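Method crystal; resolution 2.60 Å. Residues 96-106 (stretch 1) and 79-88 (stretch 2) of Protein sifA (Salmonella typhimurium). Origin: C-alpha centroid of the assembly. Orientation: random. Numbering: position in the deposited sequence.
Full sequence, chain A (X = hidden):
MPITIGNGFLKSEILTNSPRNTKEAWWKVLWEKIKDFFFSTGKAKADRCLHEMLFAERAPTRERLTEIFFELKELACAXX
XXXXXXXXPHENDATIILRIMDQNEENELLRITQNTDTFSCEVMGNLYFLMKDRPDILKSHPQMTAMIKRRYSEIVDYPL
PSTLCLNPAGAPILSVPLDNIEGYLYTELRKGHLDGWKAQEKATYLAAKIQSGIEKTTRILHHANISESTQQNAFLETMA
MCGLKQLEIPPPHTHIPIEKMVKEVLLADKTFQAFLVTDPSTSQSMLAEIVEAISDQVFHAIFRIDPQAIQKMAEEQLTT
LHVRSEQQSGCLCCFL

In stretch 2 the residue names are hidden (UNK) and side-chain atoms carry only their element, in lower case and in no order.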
# COMPACT_ATOMS: atom_id res chain seq x y z
N ILE A 96 -14.55 4.50 2.51
CA ILE A 96 -13.70 5.67 2.34
C ILE A 96 -13.87 6.22 0.92
O ILE A 96 -14.05 5.47 -0.04
CB ILE A 96 -12.20 5.36 2.63
CG1 ILE A 96 -11.38 6.63 2.45
CG2 ILE A 96 -11.72 4.25 1.77
CD1 ILE A 96 -10.03 6.58 3.10
N ILE A 97 -13.83 7.54 0.80
CA ILE A 97 -14.02 8.21 -0.48
C ILE A 97 -12.88 9.17 -0.79
O ILE A 97 -12.36 9.82 0.11
CB ILE A 97 -15.31 9.02 -0.45
CG1 ILE A 97 -16.43 8.14 0.10
CG2 ILE A 97 -15.66 9.52 -1.82
CD1 ILE A 97 -17.74 8.87 0.26
N LEU A 98 -12.50 9.26 -2.06
CA LEU A 98 -11.43 10.16 -2.47
C LEU A 98 -12.10 10.93 -3.57
O LEU A 98 -12.89 10.35 -4.31
CB LEU A 98 -10.23 9.39 -3.05
CG LEU A 98 -9.72 8.18 -2.26
CD1 LEU A 98 -8.53 7.58 -2.96
CD2 LEU A 98 -9.32 8.58 -0.87
N ARG A 99 -11.80 12.21 -3.68
CA ARG A 99 -12.45 13.00 -4.71
C ARG A 99 -11.72 14.27 -5.08
O ARG A 99 -10.89 14.77 -4.33
CB ARG A 99 -13.86 13.34 -4.26
CG ARG A 99 -13.90 13.86 -2.85
CD ARG A 99 -15.31 14.24 -2.45
NE ARG A 99 -15.33 14.82 -1.11
CZ ARG A 99 -16.36 15.47 -0.58
NH1 ARG A 99 -16.27 15.96 0.65
NH2 ARG A 99 -17.48 15.64 -1.29
N ILE A 100 -12.05 14.79 -6.26
CA ILE A 100 -11.46 16.02 -6.75
C ILE A 100 -12.64 16.97 -6.93
O ILE A 100 -13.51 16.70 -7.76
CB ILE A 100 -10.81 15.81 -8.13
CG1 ILE A 100 -9.75 14.70 -8.06
CG2 ILE A 100 -10.17 17.11 -8.62
CD1 ILE A 100 -9.08 14.41 -9.39
N MET A 101 -12.66 18.06 -6.16
CA MET A 101 -13.75 19.05 -6.23
C MET A 101 -13.47 20.15 -7.23
O MET A 101 -12.45 20.14 -7.91
CB MET A 101 -13.97 19.69 -4.86
CG MET A 101 -14.31 18.72 -3.76
SD MET A 101 -15.85 17.88 -4.07
CE MET A 101 -15.23 16.42 -4.92
N ASP A 102 -14.37 21.12 -7.31
CA ASP A 102 -14.19 22.24 -8.23
C ASP A 102 -13.77 23.45 -7.39
O ASP A 102 -13.78 23.38 -6.16
CB ASP A 102 -15.50 22.56 -8.97
CG ASP A 102 -15.27 23.33 -10.27
OD1 ASP A 102 -14.59 24.38 -10.25
OD2 ASP A 102 -15.77 22.88 -11.32
N GLN A 103 -13.39 24.54 -8.05
CA GLN A 103 -12.97 25.75 -7.35
C GLN A 103 -13.92 26.14 -6.22
O GLN A 103 -13.58 26.04 -5.04
CB GLN A 103 -12.84 26.92 -8.33
CG GLN A 103 -11.68 26.79 -9.31
CD GLN A 103 -10.33 26.84 -8.62
OE1 GLN A 103 -10.03 26.00 -7.77
NE2 GLN A 103 -9.51 27.81 -8.98
N ASN A 104 -15.11 26.59 -6.59
CA ASN A 104 -16.10 26.99 -5.60
C ASN A 104 -16.70 25.75 -4.95
O ASN A 104 -17.84 25.77 -4.48
CB ASN A 104 -17.21 27.81 -6.26
CG ASN A 104 -16.69 29.10 -6.90
OD1 ASN A 104 -16.17 29.98 -6.21
ND2 ASN A 104 -16.85 29.21 -8.21
N GLU A 105 -15.92 24.67 -4.92
CA GLU A 105 -16.37 23.42 -4.33
C GLU A 105 -17.75 23.06 -4.88
O GLU A 105 -18.55 22.39 -4.22
CB GLU A 105 -16.43 23.55 -2.81
CG GLU A 105 -16.68 22.24 -2.11
CD GLU A 105 -16.79 22.41 -0.61
OE1 GLU A 105 -17.72 23.12 -0.16
OE2 GLU A 105 -15.95 21.83 0.11
N GLU A 106 -18.01 23.50 -6.10
CA GLU A 106 -19.28 23.25 -6.77
C GLU A 106 -19.35 21.82 -7.30
O GLU A 106 -18.95 21.56 -8.44
CB GLU A 106 -19.47 24.24 -7.92
CG GLU A 106 -20.88 24.25 -8.52
CD GLU A 106 -21.92 24.82 -7.58
OE1 GLU A 106 -21.79 26.00 -7.19
OE2 GLU A 106 -22.88 24.09 -7.23
N UNK A 79 -1.62 25.31 -4.84
CA UNK A 79 -2.83 26.12 -4.89
C UNK A 79 -4.05 25.21 -5.00
O UNK A 79 -5.02 25.38 -4.28
c UNK A 79 -2.80 27.06 -6.11
o UNK A 79 -1.59 27.80 -6.18
N UNK A 80 -3.97 24.24 -5.91
CA UNK A 80 -5.09 23.33 -6.13
C UNK A 80 -5.10 22.03 -5.32
O UNK A 80 -6.02 21.23 -5.46
c UNK A 80 -5.03 24.18 -8.53
o UNK A 80 -6.91 25.33 -7.63
n UNK A 80 -5.04 26.52 -7.93
c UNK A 80 -5.17 22.98 -7.62
c UNK A 80 -5.74 25.39 -7.99
N UNK A 81 -4.10 21.80 -4.48
CA UNK A 81 -4.08 20.56 -3.71
C UNK A 81 -5.21 20.40 -2.70
O UNK A 81 -5.57 19.28 -2.33
c UNK A 81 -2.72 20.37 -3.03
c UNK A 81 -0.29 19.71 -3.37
c UNK A 81 -1.64 20.00 -4.02
n UNK A 81 2.47 19.15 -2.88
n UNK A 81 2.90 19.16 -5.13
c UNK A 81 2.04 19.29 -4.13
n UNK A 81 0.76 19.55 -4.38
N UNK A 82 -5.79 21.50 -2.23
CA UNK A 82 -6.90 21.35 -1.30
C UNK A 82 -8.11 20.87 -2.08
O UNK A 82 -9.17 20.60 -1.51
o UNK A 82 -7.04 24.95 -1.10
c UNK A 82 -7.49 23.82 -1.43
o UNK A 82 -8.17 23.63 -2.46
c UNK A 82 -7.21 22.65 -0.53
N UNK A 83 -7.96 20.75 -3.39
CA UNK A 83 -9.04 20.27 -4.24
C UNK A 83 -9.13 18.74 -4.19
O UNK A 83 -10.09 18.17 -4.69
n UNK A 83 -10.81 23.86 -2.00
c UNK A 83 -9.00 22.17 -6.01
n UNK A 83 -10.11 23.19 -4.08
n UNK A 83 -12.35 23.22 -3.59
c UNK A 83 -8.84 20.69 -5.70
c UNK A 83 -10.29 22.72 -5.45
c UNK A 83 -11.09 23.43 -3.23
N UNK A 84 -8.12 18.09 -3.62
CA UNK A 84 -8.10 16.63 -3.52
C UNK A 84 -8.42 16.22 -2.08
O UNK A 84 -7.53 16.15 -1.23
c UNK A 84 -6.42 15.30 -6.27
c UNK A 84 -6.72 16.08 -3.90
c UNK A 84 -6.34 16.33 -5.32
c UNK A 84 -5.56 17.80 -7.07
c UNK A 84 -5.90 17.57 -5.73
c UNK A 84 -5.64 16.75 -8.01
c UNK A 84 -6.08 15.51 -7.61
N UNK A 85 -9.68 15.91 -1.82
CA UNK A 85 -10.08 15.55 -0.46
C UNK A 85 -10.45 14.08 -0.28
O UNK A 85 -11.01 13.47 -1.18
o UNK A 85 -13.37 18.21 -1.17
c UNK A 85 -11.07 17.90 -0.55
n UNK A 85 -12.38 19.86 -0.02
c UNK A 85 -11.24 16.45 -0.05
c UNK A 85 -12.38 18.67 -0.60
N UNK A 86 -10.13 13.53 0.89
CA UNK A 86 -10.45 12.15 1.22
C UNK A 86 -11.03 12.09 2.64
O UNK A 86 -10.51 12.74 3.55
c UNK A 86 -9.17 11.22 1.11
c UNK A 86 -7.91 12.03 1.13
c UNK A 86 -9.14 10.21 2.23
N UNK A 87 -12.09 11.32 2.83
CA UNK A 87 -12.73 11.21 4.14
C UNK A 87 -13.60 9.96 4.21
O UNK A 87 -13.93 9.38 3.17
n UNK A 87 -16.29 12.48 1.80
c UNK A 87 -15.02 12.84 2.19
c UNK A 87 -16.87 11.83 2.79
c UNK A 87 -14.85 12.39 3.45
n UNK A 87 -16.03 11.77 3.80
c UNK A 87 -13.65 12.41 4.35
N UNK A 88 -13.98 9.56 5.42
CA UNK A 88 -14.86 8.42 5.64
C UNK A 88 -16.23 8.99 5.93
O UNK A 88 -16.41 9.70 6.92
c UNK A 88 -13.00 7.17 6.73
n UNK A 88 -12.78 5.90 6.40
c UNK A 88 -14.42 7.60 6.84
o UNK A 88 -12.09 7.98 6.93

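Position 79 carries one carbon and then one oxygen, and touches nothing on stretch 1: Ser 79. Position 80 has three carbons, the third bearing an oxygen and a nitrogen, a chain whose end approaches Gln 103: Gln 80. At position 81, three carbons, a nitrogen and a carbon with two more nitrogens run clear of stretch 1, so it is Arg 81, which opens a type I turn ending at position 84. Position 82 shows two carbons, the second holding two oxygens; it makes no contact across, and is Asp 82.

Position 83 again has three carbons, a nitrogen and a carbon with two nitrogens, but here the end reaches the loop after the strand of stretch 1. This is Arg 83. Its NH2 donates to Asp 102 O at 2.9 Å, with that oxygen near the guanidinium plane, while NE lies 2.6 Å from Asp 82 OD1 in a salt bridge. One neighbour thus holds the group that ties down the facing loop. Its backbone works too: Met 101 N donates to Arg 83 O at 3.0 Å.

Position 84 has one carbon and a six-carbon ring, beside Ile 100: Phe 84, whose CE2 lies 3.7 Å from Ile 100 CD1. Position 85 has three carbons, the third with an oxygen and a nitrogen, lying along Arg 99: Gln 85. Backbone bonds run both ways, Gln 85 N to Arg 99 O at 3.0 Å and Arg 99 N to Gln 85 O at 2.9 Å.

Position 86 has one carbon branching to two, against Leu 98 and Ile 96: Val 86. Leu 98 CD2 comes within 3.3 Å of Val 86 CB. Position 87 is a carbon and a five-membered ring of three carbons and two nitrogens, near Ile 97 and Arg 99: His 87. Its N donates to Ile 97 O at 3.1 Å, and Ile 97 N returns a bond to His 87 O at 3.0 Å. Position 88 has two carbons, the second with an oxygen and a nitrogen, near Ile 96: Asn 88.

The contact is an antiparallel ladder whose alternation sorts the chemistry. Phe 84 and Val 86 meet Ile 100 and Leu 98 on one face; on the other, Gln 85 OE1 and His 87 NE2 lie over opposite faces of the Arg 99 guanidinium, with Ile 97 beside the imidazole. Paired backbone bonds fix the register, and Arg 83 extends the grip past the strand, reading a backbone carbonyl rather than a side chain.

Stretch 2 79-88: SQRDRFQVHN
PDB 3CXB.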